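Local coordinates for protein Cas13d (uncultured Ruminococcus sp, PDB 6IV9) that binds CRISPR RNA and, through two HEPN domains, matures that guide and cleaves target RNA as a CRISPR-associated effector ribonuclease, at residues Ala579-Phe584 with Arg601-Leu606; Thr589-Asp594 with Ile697-Phe702; His616-Phe621 with Lys703-Gln708; Ile627-Phe632 with Leu726-Met731. The protein carries 2 engineered substitutions. All coordinates share one frame; numbering follows the deposited sequence.

Contact 1 (Ala579-Phe584 with Arg601-Leu606); sequences AKLTMF and RISEIL
The ring of Phe584 receives the CD1 methyl of Leu606 on a slant, with Leu606 CD1 3.5 Å from Phe584 CD1 and within van der Waals range of CG and CB as well. Arg619, Thr623 and Ile627 of helix 617-627 also touch this side chain, so a large flat group suits a position between two neighbouring helices. The other flat group, the guanidinium of Arg601, has Ile605 CG1 on one face and the Glu604 carboxylate at its edge; Arg601 NH1 and Glu604 OE2 form a salt bridge of 2.8 Å on the outer side. Ile602 fills the space beside Phe584. Its CG2, anti to the backbone N, reaches Leu581 CD1 at 3.6 Å and Phe584 CB at 4.1 Å, so one beta-branched methyl serves two partners. Leu581 CD1 also comes to 4.3 Å from Ser603 OG. This is mainly apolar helix-helix packing, in which the first turn of helix 581-591 packs against helix 599-606, the next helix in the chain.

Contact 2 (Thr589-Asp594 with Ile697-Phe702); sequences TILGID and ISFDDF
Gly592 O is held twice: by Phe699 N at 2.8 Å, nearly straight (170°) and on a carbonyl lone pair, and by a water that donates to Gly592 O and accepts from Asp700 N. The motif is a helix terminated by glycine. Gly592 leaves helix 581-591 with a phi of 124°, a conformation in which a CB would jam against the preceding carbonyl oxygen, and the lack of a side chain lets the loop after helix 683-696 pass close by. Ser698 CA makes a CH...O contact of 3.3 Å with Leu591 O. The acceptors Leu591 O and Ile697 O also lie near each other; Arg645 serves both, donating to Ile697 O and more weakly to Leu591 O, which should ease their repulsion. Leu591 fills the apolar side: its CB packs on Phe699 CB at 4.2 Å and its CG on Phe702 CE2 at 4.1 Å. Ile593 lies alongside Phe699, pointing the same way; its CG1 is anti to the backbone N (chi1 -157°), and the bend at chi2 then brings CD1 to 3.4 Å from Phe699 CD2.

Contact 3 (His616-Phe621 with Lys703-Gln708); sequences HGLRNF and KNVKQQ. With nucleotides of chain B.
Gly617, in the first turn of helix 617-627, brings its backbone within 4.9 Å (CA to CA) of Gln707, whose CB rests 3.3 Å from Gly617 O; with no side chain at Gly617, the irregular 703-708 segment can come this near. Val705 lies over one face of the Phe621 ring in a CH-pi contact, its CG1 4.0 Å from the ring centroid and 17° off the normal. Both Val705 methyls spread across that face, and CG1 also meets Leu618 CD1 at 4.1 Å. The polar side of the helix faces the guide RNA. Asn620 ND2 bridges two phosphates, donating to OP2 of A50 of chain B at 2.7 Å and to OP1 of A49 of chain B at 3.0 Å. Arg619 grips Asn620 OD1 side-on through NE and NH2, which fixes the rotation of the amide and keeps ND2 turned to the backbone of the RNA. The His616 ring lies over one face of the Arg619 guanidinium, with its edge turned to OP1 of A50 of chain B. Phe621 continues onto Ala720, Lys721 and Ile724 of helix 713-760, while Leu618 touches Phe699, wedging the start of helix 617-627 between that long helix and the loop before it.

Contact 4 (Ile627-Phe632 with Leu726-Met731); sequences IESSRF and LYLTVM. With nucleotides of chain B.
Arg631 and Thr729 lie side by side, pointing the same way, and the guanidinium takes the phosphate of U39 of chain B with two nitrogens. Arg631 NH1 donates to OP2 of that nucleotide at 2.8 Å and Arg631 NH2 to its OP1 at 2.9 Å, both nearly straight. One face of the guanidinium carries the base of A40 of chain B, whose C5 stands 3.5 Å above the plane toward the rim. Arginine suits the place because a flat cation can meet a phosphate at its edge and a base on its face. The amino group of A40 of chain B is also held: N6 donates to Ser630 OG at 2.8 Å. Thr729 OG1, already bonded to Gly725 O, receives only a weak bond of 3.2 Å from Arg631 NH2. The Arg631 chain, extended from CG to NE, spans from the first turn of its helix to the RNA. Ser629 is the N-cap of that turn, its OG accepting from Phe632 N at 3.3 Å and weakly from Arg631 N. Leu728 CD1 packs behind, 3.9 Å from Ser629 OG and 4.2 Å from Phe632 CB. Outward, Phe632 reaches Ile590 and Asp586 of helix 581-591, Val730 faces helix 651-660, and Met731 packs on helix 641-647, so the start of helix 630-638 and the long helix 713-760 meet within a bundle.

In the fold
The first segments of contacts 1 to 4 follow one another along the chain, on helices 581-591, 617-627 and 630-638. Contact 1 closes within about 20 residues, on helix 599-606, its second segment falling between those of contact 2; contacts 2, 3 and 4 reach some 80 to 100 residues ahead and interleave. Contacts 1 and 2 share helix 581-591; contacts 2 and 3 use successive parts of the loop leading to helix 713-760, which supplies contact 4. Centres lie about 13 to 19 Å apart, and all pairs touch except contacts 3 and 4. Tyr727 OH probably bonds to Ile590 O, joining contacts 2 and 4. Contacts 3 and 4 grip separate parts of the guide RNA, while contacts 1 and 2 pack the helices beside them.

Contact 1 (Ala579-Phe584 with Arg601-Leu606)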
# COMPACT_ATOMS: atom_id res chain seq x y z
N ALA A 579 -13.92 -6.69 22.68
CA ALA A 579 -12.58 -6.58 23.29
C ALA A 579 -12.37 -7.73 24.28
O ALA A 579 -13.23 -7.99 25.10
CB ALA A 579 -12.39 -5.24 23.94
N LYS A 580 -11.22 -8.37 24.15
CA LYS A 580 -10.80 -9.49 25.01
C LYS A 580 -9.83 -8.98 26.06
O LYS A 580 -9.24 -7.93 25.85
CB LYS A 580 -10.08 -10.50 24.13
CG LYS A 580 -10.91 -11.03 22.99
CD LYS A 580 -11.80 -12.15 23.43
CE LYS A 580 -12.29 -12.99 22.29
NZ LYS A 580 -13.44 -12.36 21.62
N LEU A 581 -9.55 -9.80 27.05
CA LEU A 581 -8.62 -9.39 28.13
C LEU A 581 -7.26 -9.05 27.53
O LEU A 581 -6.65 -8.12 27.99
CB LEU A 581 -8.47 -10.52 29.15
CG LEU A 581 -7.40 -10.26 30.20
CD1 LEU A 581 -7.66 -8.95 30.92
CD2 LEU A 581 -7.33 -11.39 31.19
N THR A 582 -6.84 -9.78 26.51
CA THR A 582 -5.51 -9.53 25.91
C THR A 582 -5.45 -8.11 25.36
O THR A 582 -4.44 -7.48 25.49
CB THR A 582 -5.23 -10.52 24.77
OG1 THR A 582 -5.06 -11.80 25.35
CG2 THR A 582 -3.98 -10.17 24.01
N MET A 583 -6.52 -7.66 24.73
CA MET A 583 -6.57 -6.30 24.17
C MET A 583 -6.50 -5.26 25.28
O MET A 583 -5.83 -4.27 25.11
CB MET A 583 -7.83 -6.13 23.33
CG MET A 583 -7.82 -7.04 22.14
SD MET A 583 -9.37 -7.07 21.31
CE MET A 583 -8.98 -8.27 20.05
N PHE A 584 -7.20 -5.50 26.38
CA PHE A 584 -7.17 -4.55 27.52
C PHE A 584 -5.76 -4.49 28.08
O PHE A 584 -5.30 -3.43 28.40
CB PHE A 584 -8.23 -4.91 28.56
CG PHE A 584 -9.62 -4.57 28.11
CD1 PHE A 584 -10.01 -3.26 27.92
CD2 PHE A 584 -10.53 -5.57 27.83
CE1 PHE A 584 -11.27 -2.96 27.48
CE2 PHE A 584 -11.81 -5.26 27.40
CZ PHE A 584 -12.18 -3.95 27.22
N ARG A 601 -5.91 -8.65 37.99
CA ARG A 601 -5.91 -7.22 38.39
C ARG A 601 -6.52 -6.36 37.27
O ARG A 601 -7.22 -5.43 37.58
CB ARG A 601 -4.49 -6.77 38.72
CG ARG A 601 -4.42 -5.34 39.22
CD ARG A 601 -5.43 -5.01 40.29
NE ARG A 601 -5.20 -3.68 40.79
CZ ARG A 601 -6.13 -2.87 41.24
NH1 ARG A 601 -7.31 -3.34 41.58
NH2 ARG A 601 -5.88 -1.58 41.37
N ILE A 602 -6.21 -6.66 36.02
CA ILE A 602 -6.77 -5.88 34.89
C ILE A 602 -8.28 -6.07 34.88
O ILE A 602 -9.00 -5.10 34.75
CB ILE A 602 -6.15 -6.32 33.55
CG1 ILE A 602 -4.68 -5.93 33.46
CG2 ILE A 602 -6.95 -5.78 32.39
CD1 ILE A 602 -3.95 -6.62 32.36
N SER A 603 -8.73 -7.30 35.09
CA SER A 603 -10.19 -7.58 35.09
C SER A 603 -10.85 -6.78 36.19
O SER A 603 -11.93 -6.30 35.97
CB SER A 603 -10.46 -9.04 35.29
OG SER A 603 -10.51 -9.70 34.06
N GLU A 604 -10.18 -6.71 37.34
CA GLU A 604 -10.66 -5.99 38.54
C GLU A 604 -10.76 -4.49 38.28
O GLU A 604 -11.79 -3.92 38.52
CB GLU A 604 -9.65 -6.24 39.65
CG GLU A 604 -10.05 -5.70 41.00
CD GLU A 604 -9.19 -6.21 42.14
OE1 GLU A 604 -9.73 -6.86 43.03
OE2 GLU A 604 -7.99 -5.97 42.14
N ILE A 605 -9.71 -3.89 37.73
CA ILE A 605 -9.71 -2.43 37.45
C ILE A 605 -10.82 -2.06 36.46
O ILE A 605 -11.45 -1.04 36.66
CB ILE A 605 -8.34 -2.04 36.87
CG1 ILE A 605 -7.23 -2.18 37.89
CG2 ILE A 605 -8.37 -0.66 36.27
CD1 ILE A 605 -5.88 -1.90 37.32
N LEU A 606 -11.02 -2.85 35.42
CA LEU A 606 -12.03 -2.50 34.39
C LEU A 606 -13.38 -3.19 34.63
O LEU A 606 -14.23 -3.04 33.79
CB LEU A 606 -11.47 -2.88 33.02
CG LEU A 606 -10.11 -2.29 32.68
CD1 LEU A 606 -9.62 -2.80 31.34
CD2 LEU A 606 -10.18 -0.78 32.66

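Contact 2 (Thr589-Asp594 with Ile697-Phe702)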
# COMPACT_ATOMS: atom_id res chain seq x y z
N THR A 589 -0.95 -1.40 28.88
CA THR A 589 0.52 -1.46 28.75
C THR A 589 1.05 -0.35 27.84
O THR A 589 2.05 0.24 28.17
CB THR A 589 0.95 -2.84 28.23
OG1 THR A 589 0.41 -3.84 29.08
CG2 THR A 589 2.44 -3.00 28.13
N ILE A 590 0.39 -0.08 26.72
CA ILE A 590 0.88 0.99 25.82
C ILE A 590 0.80 2.35 26.52
O ILE A 590 1.62 3.18 26.23
CB ILE A 590 0.23 0.95 24.42
CG1 ILE A 590 1.20 1.41 23.34
CG2 ILE A 590 -1.08 1.72 24.35
CD1 ILE A 590 0.74 1.13 21.95
N LEU A 591 -0.23 2.57 27.31
CA LEU A 591 -0.40 3.84 28.07
C LEU A 591 0.69 3.94 29.14
O LEU A 591 1.24 5.01 29.31
CB LEU A 591 -1.78 3.83 28.70
CG LEU A 591 -2.86 4.62 27.97
CD1 LEU A 591 -2.49 5.05 26.57
CD2 LEU A 591 -4.21 3.94 28.02
N GLY A 592 0.99 2.83 29.80
CA GLY A 592 1.98 2.77 30.89
C GLY A 592 1.35 2.21 32.14
O GLY A 592 0.46 2.82 32.67
N ILE A 593 1.83 1.05 32.57
CA ILE A 593 1.27 0.31 33.74
C ILE A 593 2.41 -0.46 34.41
O ILE A 593 3.46 -0.62 33.81
CB ILE A 593 0.16 -0.63 33.25
CG1 ILE A 593 -0.82 -1.00 34.35
CG2 ILE A 593 0.75 -1.87 32.61
CD1 ILE A 593 -1.96 -0.06 34.49
N ASP A 594 2.15 -0.92 35.62
CA ASP A 594 3.14 -1.71 36.39
C ASP A 594 3.46 -2.94 35.54
O ASP A 594 2.53 -3.58 35.06
CB ASP A 594 2.56 -2.04 37.77
CG ASP A 594 3.17 -3.24 38.48
OD1 ASP A 594 4.29 -3.63 38.15
OD2 ASP A 594 2.50 -3.76 39.40
N ILE A 697 3.11 10.12 30.14
CA ILE A 697 1.74 9.54 30.10
C ILE A 697 1.70 8.20 30.87
O ILE A 697 2.69 7.52 30.89
CB ILE A 697 1.30 9.33 28.65
CG1 ILE A 697 -0.19 9.03 28.55
CG2 ILE A 697 2.11 8.22 28.01
CD1 ILE A 697 -0.68 9.02 27.14
N SER A 698 0.57 7.88 31.46
CA SER A 698 0.40 6.57 32.14
C SER A 698 -1.07 6.22 32.15
O SER A 698 -1.89 7.10 32.03
CB SER A 698 0.95 6.60 33.52
OG SER A 698 0.18 7.44 34.34
N PHE A 699 -1.39 4.95 32.38
CA PHE A 699 -2.80 4.51 32.46
C PHE A 699 -3.48 5.21 33.64
O PHE A 699 -4.61 5.60 33.54
CB PHE A 699 -2.91 3.01 32.64
CG PHE A 699 -4.31 2.58 33.00
CD1 PHE A 699 -5.34 2.74 32.10
CD2 PHE A 699 -4.59 2.03 34.22
CE1 PHE A 699 -6.63 2.34 32.41
CE2 PHE A 699 -5.88 1.63 34.54
CZ PHE A 699 -6.89 1.80 33.64
N ASP A 700 -2.69 5.46 34.68
CA ASP A 700 -3.13 6.07 35.97
C ASP A 700 -3.75 7.43 35.71
O ASP A 700 -4.71 7.76 36.37
CB ASP A 700 -1.94 6.21 36.91
CG ASP A 700 -2.32 6.59 38.33
OD1 ASP A 700 -2.79 5.72 39.04
OD2 ASP A 700 -2.14 7.75 38.70
N ASP A 701 -3.28 8.15 34.70
CA ASP A 701 -3.79 9.51 34.37
C ASP A 701 -5.27 9.47 34.00
O ASP A 701 -5.92 10.50 34.12
CB ASP A 701 -3.09 10.08 33.14
CG ASP A 701 -1.65 10.43 33.38
OD1 ASP A 701 -1.25 10.44 34.53
OD2 ASP A 701 -0.95 10.67 32.41
N PHE A 702 -5.74 8.35 33.47
CA PHE A 702 -7.12 8.26 32.93
C PHE A 702 -8.06 7.44 33.81
O PHE A 702 -9.20 7.36 33.46
CB PHE A 702 -7.06 7.62 31.55
CG PHE A 702 -6.00 8.24 30.69
CD1 PHE A 702 -6.20 9.48 30.13
CD2 PHE A 702 -4.78 7.63 30.52
CE1 PHE A 702 -5.21 10.08 29.37
CE2 PHE A 702 -3.79 8.23 29.77
CZ PHE A 702 -4.01 9.45 29.19
O HOH W 1 -0.33 3.68 35.23

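Contact 3 (His616-Phe621 with Lys703-Gln708)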
# COMPACT_ATOMS: atom_id res chain seq x y z
N HIS A 616 -19.21 0.28 33.70
CA HIS A 616 -18.13 -0.01 32.72
C HIS A 616 -17.60 1.24 32.02
O HIS A 616 -17.14 1.13 30.90
CB HIS A 616 -18.58 -1.08 31.73
CG HIS A 616 -18.82 -2.41 32.35
ND1 HIS A 616 -17.84 -3.10 33.00
CD2 HIS A 616 -19.92 -3.17 32.43
CE1 HIS A 616 -18.33 -4.23 33.45
NE2 HIS A 616 -19.60 -4.29 33.11
N GLY A 617 -17.65 2.39 32.68
CA GLY A 617 -17.22 3.60 31.96
C GLY A 617 -15.77 3.55 31.54
O GLY A 617 -15.50 3.84 30.40
N LEU A 618 -14.89 3.15 32.44
CA LEU A 618 -13.44 3.10 32.14
C LEU A 618 -13.17 2.06 31.04
O LEU A 618 -12.41 2.35 30.15
CB LEU A 618 -12.68 2.77 33.42
CG LEU A 618 -11.17 2.77 33.30
CD1 LEU A 618 -10.67 4.08 32.73
CD2 LEU A 618 -10.53 2.50 34.64
N ARG A 619 -13.83 0.91 31.11
CA ARG A 619 -13.62 -0.12 30.08
C ARG A 619 -14.04 0.46 28.73
O ARG A 619 -13.32 0.32 27.78
CB ARG A 619 -14.50 -1.33 30.40
CG ARG A 619 -14.43 -2.47 29.39
CD ARG A 619 -15.62 -3.40 29.51
NE ARG A 619 -16.85 -2.80 29.07
CZ ARG A 619 -18.02 -3.40 29.08
NH1 ARG A 619 -18.12 -4.64 29.51
NH2 ARG A 619 -19.10 -2.76 28.67
N ASN A 620 -15.19 1.11 28.70
CA ASN A 620 -15.72 1.70 27.45
C ASN A 620 -14.78 2.79 26.95
O ASN A 620 -14.57 2.87 25.76
CB ASN A 620 -17.15 2.18 27.65
CG ASN A 620 -18.10 1.04 27.95
OD1 ASN A 620 -17.79 -0.11 27.69
ND2 ASN A 620 -19.26 1.35 28.47
N PHE A 621 -14.25 3.61 27.85
CA PHE A 621 -13.34 4.70 27.43
C PHE A 621 -12.09 4.10 26.78
O PHE A 621 -11.71 4.58 25.75
CB PHE A 621 -12.97 5.57 28.63
CG PHE A 621 -12.02 6.69 28.30
CD1 PHE A 621 -12.47 7.88 27.78
CD2 PHE A 621 -10.66 6.54 28.51
CE1 PHE A 621 -11.60 8.90 27.46
CE2 PHE A 621 -9.79 7.57 28.20
CZ PHE A 621 -10.26 8.74 27.68
N LYS A 703 -7.60 6.97 34.96
CA LYS A 703 -8.42 6.08 35.81
C LYS A 703 -9.71 6.77 36.28
O LYS A 703 -10.68 6.07 36.46
CB LYS A 703 -7.58 5.48 36.94
CG LYS A 703 -7.39 6.42 38.11
CD LYS A 703 -6.49 5.90 39.18
CE LYS A 703 -5.87 7.02 39.97
NZ LYS A 703 -5.00 6.48 41.05
N ASN A 704 -9.72 8.09 36.43
CA ASN A 704 -10.94 8.77 36.93
C ASN A 704 -11.70 9.51 35.83
O ASN A 704 -12.55 10.30 36.15
CB ASN A 704 -10.63 9.67 38.13
CG ASN A 704 -10.03 8.87 39.26
OD1 ASN A 704 -10.54 7.82 39.62
ND2 ASN A 704 -8.91 9.33 39.78
N VAL A 705 -11.40 9.22 34.56
CA VAL A 705 -12.10 9.92 33.45
C VAL A 705 -13.57 9.54 33.54
O VAL A 705 -13.85 8.41 33.86
CB VAL A 705 -11.52 9.51 32.09
CG1 VAL A 705 -11.61 8.02 31.91
CG2 VAL A 705 -12.22 10.20 30.94
N LYS A 706 -14.47 10.47 33.24
CA LYS A 706 -15.91 10.14 33.29
C LYS A 706 -16.41 9.88 31.88
O LYS A 706 -16.62 10.83 31.16
CB LYS A 706 -16.68 11.28 33.95
CG LYS A 706 -16.95 11.09 35.43
CD LYS A 706 -15.75 11.30 36.28
CE LYS A 706 -15.94 10.84 37.72
NZ LYS A 706 -14.88 9.91 38.13
N GLN A 707 -16.63 8.61 31.55
CA GLN A 707 -17.11 8.22 30.21
C GLN A 707 -18.50 8.81 29.96
O GLN A 707 -18.74 9.28 28.87
CB GLN A 707 -17.01 6.71 30.04
CG GLN A 707 -17.70 6.19 28.81
CD GLN A 707 -16.99 6.49 27.52
OE1 GLN A 707 -17.36 5.98 26.48
NE2 GLN A 707 -15.97 7.31 27.57
N GLN A 708 -19.39 8.74 30.94
CA GLN A 708 -20.70 9.42 30.78
C GLN A 708 -20.53 10.82 31.37
O GLN A 708 -21.17 11.10 32.36
CB GLN A 708 -21.79 8.62 31.48
CG GLN A 708 -21.95 7.24 30.90
CD GLN A 708 -23.28 6.62 31.24
OE1 GLN A 708 -24.32 7.18 30.94
NE2 GLN A 708 -23.23 5.47 31.87
P A B 49 -20.69 4.42 27.68
OP1 A B 49 -20.09 4.19 28.98
OP2 A B 49 -19.95 4.29 26.36
O5' A B 49 -21.98 3.49 27.44
C5' A B 49 -23.05 3.46 28.42
C4' A B 49 -24.15 2.56 27.95
O4' A B 49 -24.73 3.10 26.75
C3' A B 49 -23.74 1.12 27.59
O3' A B 49 -23.73 0.34 28.77
C2' A B 49 -24.80 0.73 26.57
O2' A B 49 -26.03 0.39 27.18
C1' A B 49 -25.06 2.06 25.87
N9 A B 49 -24.28 2.22 24.66
C8 A B 49 -23.07 2.84 24.45
N7 A B 49 -22.66 2.79 23.21
C5 A B 49 -23.64 2.05 22.56
C6 A B 49 -23.78 1.63 21.23
N6 A B 49 -22.90 1.90 20.27
N1 A B 49 -24.88 0.90 20.92
C2 A B 49 -25.77 0.63 21.88
N3 A B 49 -25.74 0.97 23.17
C4 A B 49 -24.64 1.70 23.44
P A B 48 -19.05 8.32 23.79
OP1 A B 48 -17.83 8.46 24.62
OP2 A B 48 -19.07 7.42 22.62
O5' A B 48 -20.26 7.82 24.70
C5' A B 48 -20.47 8.35 26.00
C4' A B 48 -21.83 7.92 26.50
O4' A B 48 -22.85 8.33 25.56
C3' A B 48 -22.01 6.41 26.61
O3' A B 48 -21.38 5.87 27.75
C2' A B 48 -23.52 6.29 26.59
O2' A B 48 -23.94 6.68 27.88
C1' A B 48 -23.87 7.32 25.52
N9 A B 48 -23.92 6.75 24.19
C8 A B 48 -22.99 6.84 23.17
N7 A B 48 -23.35 6.21 22.08
C5 A B 48 -24.59 5.66 22.40
C6 A B 48 -25.49 4.89 21.67
N6 A B 48 -25.27 4.50 20.41
N1 A B 48 -26.64 4.51 22.27
C2 A B 48 -26.85 4.90 23.54
N3 A B 48 -26.08 5.63 24.34
C4 A B 48 -24.94 5.99 23.70
P A B 50 -22.67 -0.83 28.98
OP1 A B 50 -22.71 -1.25 30.38
OP2 A B 50 -21.35 -0.39 28.45
O5' A B 50 -23.16 -1.90 27.93
C5' A B 50 -24.33 -2.68 28.18
C4' A B 50 -24.56 -3.61 27.02
O4' A B 50 -24.91 -2.82 25.85
C3' A B 50 -23.36 -4.43 26.53
O3' A B 50 -22.90 -5.53 27.34
C2' A B 50 -23.85 -4.83 25.14
O2' A B 50 -24.59 -6.04 25.19
C1' A B 50 -24.62 -3.58 24.69
N9 A B 50 -23.84 -2.74 23.78
C8 A B 50 -22.89 -1.80 24.09
N7 A B 50 -22.31 -1.27 23.03
C5 A B 50 -22.90 -1.92 21.96
C6 A B 50 -22.73 -1.82 20.57
N6 A B 50 -21.86 -0.98 20.00
N1 A B 50 -23.48 -2.61 19.78
C2 A B 50 -24.35 -3.46 20.35
N3 A B 50 -24.60 -3.65 21.65
C4 A B 50 -23.84 -2.84 22.41

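Contact 4 (Ile627-Phe632 with Leu726-Met731)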
# COMPACT_ATOMS: atom_id res chain seq x y z
N ILE A 627 -8.36 0.64 22.03
CA ILE A 627 -8.56 -0.65 21.32
C ILE A 627 -9.16 -0.41 19.94
O ILE A 627 -8.73 -1.06 19.03
CB ILE A 627 -9.41 -1.61 22.17
CG1 ILE A 627 -8.72 -1.98 23.48
CG2 ILE A 627 -9.79 -2.83 21.35
CD1 ILE A 627 -9.58 -2.74 24.45
N GLU A 628 -10.08 0.53 19.81
CA GLU A 628 -10.75 0.77 18.50
C GLU A 628 -9.94 1.72 17.61
O GLU A 628 -10.42 2.07 16.56
CB GLU A 628 -12.18 1.24 18.69
CG GLU A 628 -13.07 0.17 19.27
CD GLU A 628 -14.55 0.52 19.31
OE1 GLU A 628 -14.91 1.65 18.96
OE2 GLU A 628 -15.34 -0.35 19.70
N SER A 629 -8.78 2.16 18.07
CA SER A 629 -7.97 3.06 17.22
C SER A 629 -7.17 2.23 16.22
O SER A 629 -6.41 1.40 16.62
CB SER A 629 -7.03 3.88 18.04
OG SER A 629 -6.03 4.42 17.22
N SER A 630 -7.28 2.57 14.94
CA SER A 630 -6.51 1.86 13.89
C SER A 630 -5.01 2.09 14.13
O SER A 630 -4.23 1.27 13.72
CB SER A 630 -6.94 2.26 12.53
OG SER A 630 -6.76 3.63 12.32
N ARG A 631 -4.65 3.23 14.71
CA ARG A 631 -3.23 3.53 15.01
C ARG A 631 -2.71 2.59 16.09
O ARG A 631 -1.60 2.14 15.98
CB ARG A 631 -3.10 5.01 15.33
CG ARG A 631 -3.28 5.83 14.06
CD ARG A 631 -3.56 7.28 14.20
NE ARG A 631 -3.93 7.77 12.89
CZ ARG A 631 -4.28 9.01 12.66
NH1 ARG A 631 -4.52 9.40 11.42
NH2 ARG A 631 -4.42 9.85 13.66
N PHE A 632 -3.51 2.35 17.12
CA PHE A 632 -3.14 1.40 18.19
C PHE A 632 -3.02 -0.00 17.59
O PHE A 632 -2.07 -0.68 17.85
CB PHE A 632 -4.23 1.39 19.26
CG PHE A 632 -4.12 0.26 20.25
CD1 PHE A 632 -3.14 0.28 21.22
CD2 PHE A 632 -5.00 -0.80 20.22
CE1 PHE A 632 -3.04 -0.75 22.14
CE2 PHE A 632 -4.89 -1.83 21.14
CZ PHE A 632 -3.92 -1.80 22.09
N LEU A 726 -3.01 11.95 20.38
CA LEU A 726 -1.68 12.44 19.96
C LEU A 726 -0.62 11.40 20.26
O LEU A 726 0.23 11.20 19.44
CB LEU A 726 -1.36 13.74 20.70
CG LEU A 726 0.08 14.22 20.53
CD1 LEU A 726 0.39 14.48 19.07
CD2 LEU A 726 0.34 15.45 21.35
N TYR A 727 -0.69 10.77 21.43
CA TYR A 727 0.32 9.77 21.81
C TYR A 727 0.31 8.62 20.81
O TYR A 727 1.34 8.27 20.30
CB TYR A 727 0.02 9.23 23.21
CG TYR A 727 0.83 8.03 23.60
CD1 TYR A 727 2.20 8.10 23.68
CD2 TYR A 727 0.25 6.81 23.86
CE1 TYR A 727 2.96 7.01 24.03
CE2 TYR A 727 0.99 5.70 24.20
CZ TYR A 727 2.36 5.80 24.29
OH TYR A 727 3.13 4.73 24.61
N LEU A 728 -0.87 8.10 20.50
CA LEU A 728 -0.95 6.97 19.54
C LEU A 728 -0.46 7.42 18.16
O LEU A 728 0.21 6.66 17.51
CB LEU A 728 -2.39 6.48 19.48
CG LEU A 728 -2.86 5.75 20.73
CD1 LEU A 728 -4.31 5.35 20.61
CD2 LEU A 728 -1.98 4.55 21.00
N THR A 729 -0.85 8.62 17.73
CA THR A 729 -0.44 9.13 16.41
C THR A 729 1.08 9.26 16.34
O THR A 729 1.65 8.81 15.38
CB THR A 729 -1.08 10.49 16.11
OG1 THR A 729 -2.49 10.33 16.12
CG2 THR A 729 -0.65 11.05 14.78
N VAL A 730 1.70 9.81 17.36
CA VAL A 730 3.17 10.01 17.28
C VAL A 730 3.90 8.66 17.20
O VAL A 730 4.79 8.53 16.41
CB VAL A 730 3.65 10.87 18.47
CG1 VAL A 730 5.15 10.81 18.63
CG2 VAL A 730 3.16 12.29 18.35
N MET A 731 3.55 7.72 18.06
CA MET A 731 4.21 6.39 18.03
C MET A 731 3.90 5.67 16.71
O MET A 731 4.76 5.05 16.17
CB MET A 731 3.84 5.56 19.26
CG MET A 731 4.18 6.26 20.56
SD MET A 731 5.79 7.11 20.60
CE MET A 731 6.92 5.73 20.45
P A B 40 -9.46 16.35 11.68
OP1 A B 40 -10.31 17.54 11.45
OP2 A B 40 -9.89 15.25 12.60
O5' A B 40 -9.19 15.67 10.25
C5' A B 40 -9.90 14.47 9.85
C4' A B 40 -8.95 13.46 9.26
O4' A B 40 -8.30 12.71 10.31
C3' A B 40 -9.60 12.31 8.49
O3' A B 40 -10.15 12.63 7.23
C2' A B 40 -8.46 11.31 8.40
O2' A B 40 -7.59 11.45 7.29
C1' A B 40 -7.77 11.52 9.75
N9 A B 40 -7.93 10.41 10.71
C8 A B 40 -8.37 10.45 12.01
N7 A B 40 -8.33 9.28 12.61
C5 A B 40 -7.84 8.42 11.63
C6 A B 40 -7.53 7.05 11.65
N6 A B 40 -7.72 6.26 12.70
N1 A B 40 -7.03 6.50 10.51
C2 A B 40 -6.84 7.29 9.45
N3 A B 40 -7.09 8.59 9.32
C4 A B 40 -7.58 9.11 10.46
P U B 39 -4.66 13.08 12.29
OP1 U B 39 -5.19 12.62 13.55
OP2 U B 39 -4.86 12.20 11.11
O5' U B 39 -5.09 14.52 11.84
C5' U B 39 -5.26 15.57 12.80
C4' U B 39 -5.63 16.85 12.09
O4' U B 39 -4.63 17.16 11.07
C3' U B 39 -6.92 16.82 11.29
O3' U B 39 -8.02 16.88 12.17
C2' U B 39 -6.72 17.99 10.34
O2' U B 39 -6.80 19.31 10.85
C1' U B 39 -5.26 17.79 9.96
N1 U B 39 -5.07 16.93 8.78
C2 U B 39 -5.36 17.46 7.54
O2 U B 39 -5.81 18.59 7.40
N3 U B 39 -5.14 16.61 6.48
C4 U B 39 -4.66 15.32 6.54
O4 U B 39 -4.51 14.68 5.50
C5 U B 39 -4.38 14.84 7.86
C6 U B 39 -4.59 15.64 8.91
P U B 38 -1.17 9.65 8.55
OP1 U B 38 -0.14 8.67 8.61
OP2 U B 38 -2.57 9.29 8.49
O5' U B 38 -0.94 10.54 9.85
C5' U B 38 -1.88 11.49 10.18
C4' U B 38 -1.28 12.45 11.19
O4' U B 38 -0.08 13.03 10.62
C3' U B 38 -2.20 13.62 11.45
O3' U B 38 -3.07 13.26 12.52
C2' U B 38 -1.23 14.74 11.82
O2' U B 38 -0.78 14.64 13.15
C1' U B 38 -0.03 14.41 10.93
N1 U B 38 -0.00 15.18 9.69
C2 U B 38 1.25 15.47 9.17
O2 U B 38 2.29 15.11 9.72
N3 U B 38 1.24 16.16 7.98
C4 U B 38 0.12 16.57 7.25
O4 U B 38 0.26 17.18 6.18
C5 U B 38 -1.14 16.17 7.84
C6 U B 38 -1.15 15.51 9.01